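Local coordinates for Aac(6')-ib (Escherichia coli, PDB 2BUE), which probably transfers the acetyl group of acetyl-CoA to the 6'-amino group of aminoglycosides such as kanamycin B, and so confers antibiotic resistance, at residues A138-L143 and Q193-T198. The protein carries 2 engineered substitutions. Sequence-based numbering, arbitrary orientation. Where two conformers were deposited one is given.
With CA (calcium ion), chain E.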
loop_
_atom_site.group_PDB
_atom_site.type_symbol
_atom_site.label_atom_id
_atom_site.label_comp_id
_atom_site.label_asym_id
_atom_site.label_seq_id
_atom_site.Cartn_x
_atom_site.Cartn_y
_atom_site.Cartn_z
ATOM N N ALA A 138 4.022 10.012 1.471
ATOM C CA ALA A 138 5.420 9.619 1.717
ATOM C C ALA A 138 5.840 8.434 0.842
ATOM O O ALA A 138 6.958 8.407 0.281
ATOM C CB ALA A 138 5.627 9.306 3.203
ATOM N N LEU A 139 4.922 7.479 0.685
ATOM C CA LEU A 139 5.180 6.321 -0.163
ATOM C C LEU A 139 5.281 6.704 -1.641
ATOM O O LEU A 139 6.155 6.222 -2.348
ATOM C CB LEU A 139 4.093 5.263 0.065
ATOM C CG LEU A 139 4.411 3.890 -0.542
ATOM C CD1 LEU A 139 5.859 3.399 -0.312
ATOM C CD2 LEU A 139 3.439 2.838 -0.034
ATOM N N VAL A 140 4.397 7.597 -2.085
ATOM C CA VAL A 140 4.420 8.078 -3.464
ATOM C C VAL A 140 5.745 8.801 -3.739
ATOM O O VAL A 140 6.378 8.567 -4.758
ATOM C CB VAL A 140 3.211 9.005 -3.745
ATOM C CG1 VAL A 140 3.385 9.814 -5.041
ATOM C CG2 VAL A 140 1.916 8.168 -3.833
ATOM N N GLU A 141 6.136 9.683 -2.829
ATOM C CA GLU A 141 7.422 10.400 -2.983
ATOM C C GLU A 141 8.612 9.422 -3.049
ATOM O O GLU A 141 9.474 9.532 -3.953
ATOM C CB GLU A 141 7.605 11.431 -1.870
ATOM C CG GLU A 141 8.878 12.275 -2.061
ATOM C CD GLU A 141 8.931 13.459 -1.137
ATOM O OE1 GLU A 141 7.917 14.176 -1.003
ATOM O OE2 GLU A 141 9.994 13.659 -0.522
ATOM N N LEU A 142 8.637 8.440 -2.137
ATOM C CA LEU A 142 9.684 7.430 -2.124
ATOM C C LEU A 142 9.781 6.740 -3.490
ATOM O O LEU A 142 10.868 6.650 -4.095
ATOM C CB LEU A 142 9.386 6.420 -1.002
ATOM C CG LEU A 142 10.388 5.301 -0.704
ATOM C CD1 LEU A 142 10.111 4.762 0.700
ATOM C CD2 LEU A 142 10.266 4.194 -1.724
ATOM N N LEU A 143 8.642 6.252 -3.974
ATOM C CA LEU A 143 8.608 5.538 -5.231
ATOM C C LEU A 143 9.087 6.384 -6.420
ATOM O O LEU A 143 9.845 5.888 -7.253
ATOM C CB LEU A 143 7.216 4.921 -5.473
ATOM C CG LEU A 143 6.871 3.786 -4.495
ATOM C CD1 LEU A 143 5.366 3.407 -4.602
ATOM C CD2 LEU A 143 7.743 2.547 -4.725
ATOM N N GLN A 193 4.217 12.555 -14.239
ATOM C CA GLN A 193 3.947 13.922 -14.741
ATOM C C GLN A 193 3.019 14.689 -13.795
ATOM O O GLN A 193 3.254 15.870 -13.497
ATOM C CB GLN A 193 3.374 13.897 -16.159
ATOM C CG GLN A 193 3.268 15.317 -16.791
ATOM C CD GLN A 193 2.780 15.316 -18.247
ATOM O OE1 GLN A 193 1.712 14.766 -18.569
ATOM N NE2 GLN A 193 3.555 15.962 -19.132
ATOM N N ALA A 194 1.984 14.006 -13.293
ATOM C CA ALA A 194 1.078 14.620 -12.313
ATOM C C ALA A 194 1.793 15.024 -11.040
ATOM O O ALA A 194 1.567 16.123 -10.517
ATOM C CB ALA A 194 -0.112 13.669 -11.993
ATOM N N PHE A 195 2.658 14.136 -10.541
ATOM C CA PHE A 195 3.430 14.374 -9.325
ATOM C C PHE A 195 4.327 15.612 -9.506
ATOM O O PHE A 195 4.407 16.466 -8.614
ATOM C CB PHE A 195 4.268 13.124 -8.999
ATOM C CG PHE A 195 5.114 13.265 -7.784
ATOM C CD1 PHE A 195 4.567 13.111 -6.514
ATOM C CD2 PHE A 195 6.488 13.563 -7.908
ATOM C CE1 PHE A 195 5.371 13.231 -5.363
ATOM C CE2 PHE A 195 7.295 13.687 -6.781
ATOM C CZ PHE A 195 6.746 13.531 -5.502
ATOM N N GLU A 196 4.996 15.687 -10.654
ATOM C CA GLU A 196 5.854 16.841 -10.999
ATOM C C GLU A 196 5.051 18.140 -11.004
ATOM O O GLU A 196 5.433 19.119 -10.353
ATOM C CB GLU A 196 6.496 16.636 -12.374
ATOM C CG GLU A 196 7.572 15.533 -12.410
ATOM C CD GLU A 196 7.963 15.142 -13.817
ATOM O OE1 GLU A 196 7.374 15.663 -14.793
ATOM O OE2 GLU A 196 8.847 14.286 -13.969
ATOM N N ARG A 197 3.918 18.123 -11.709
ATOM C CA ARG A 197 3.068 19.319 -11.847
ATOM C C ARG A 197 2.565 19.819 -10.512
ATOM O O ARG A 197 2.448 21.041 -10.302
ATOM C CB ARG A 197 1.902 19.047 -12.790
ATOM C CG ARG A 197 2.291 18.949 -14.248
ATOM C CD ARG A 197 1.046 18.776 -15.131
ATOM N NE ARG A 197 0.744 17.383 -15.505
ATOM C CZ ARG A 197 -0.260 16.650 -15.012
ATOM N NH1 ARG A 197 -1.077 17.140 -14.085
ATOM N NH2 ARG A 197 -0.444 15.407 -15.439
ATOM N N THR A 198 2.301 18.901 -9.585
ATOM C CA THR A 198 1.714 19.276 -8.300
ATOM C C THR A 198 2.719 19.583 -7.201
ATOM O O THR A 198 2.319 19.882 -6.070
ATOM C CB THR A 198 0.670 18.251 -7.804
ATOM O OG1 THR A 198 1.291 16.968 -7.659
ATOM C CG2 THR A 198 -0.501 18.159 -8.805
HETATM CA CA CA E . 2.884 23.260 -10.981
HETATM O O HOH W 1 0.636 23.527 -10.487
#
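Within 138-143 and 193-198 the whole contact falls on one aromatic ring, that of Phe195, which meets Val140 and Glu141 and buries only 113 Å² in all. With CG anti to the backbone N (chi1 179°), the phenyl group reaches out from the short C-terminal helix 192-197 to helix 131-144. Its CD1 lies 3.8 Å from CG1 of Val140, which approaches the ring obliquely, and the same methyl is 4.0 Å from CE1. At the far end of the ring, CZ comes to 4.1 Å from the CA of Glu141, so the phenyl tip rests against helix backbone, while the aliphatic CG of that glutamate lies 4.2 Å from CZ. Phe144, at the end of helix 131-144, meets the Phe195 ring with the planes at about 40°, and Arg199 makes a cation-pi contact with it. Val140 also packs on Ile152 of the central sheet, linking the peripheral phenylalanine to the buried core. Beyond the ring, Thr198 OG1 donates to Ala194 O at 3.0 Å, which Thr198 N also reaches, from the other face of the carbonyl plane. One residue earlier, Arg197 O binds a calcium ion at 2.4 Å, with Ser200 and Ala202 as further ligands. Here the C-terminal helix, which follows strand 183-191, packs through Phe195 against helix 131-144, the helix after the CoA-binding loop of the GNAT fold.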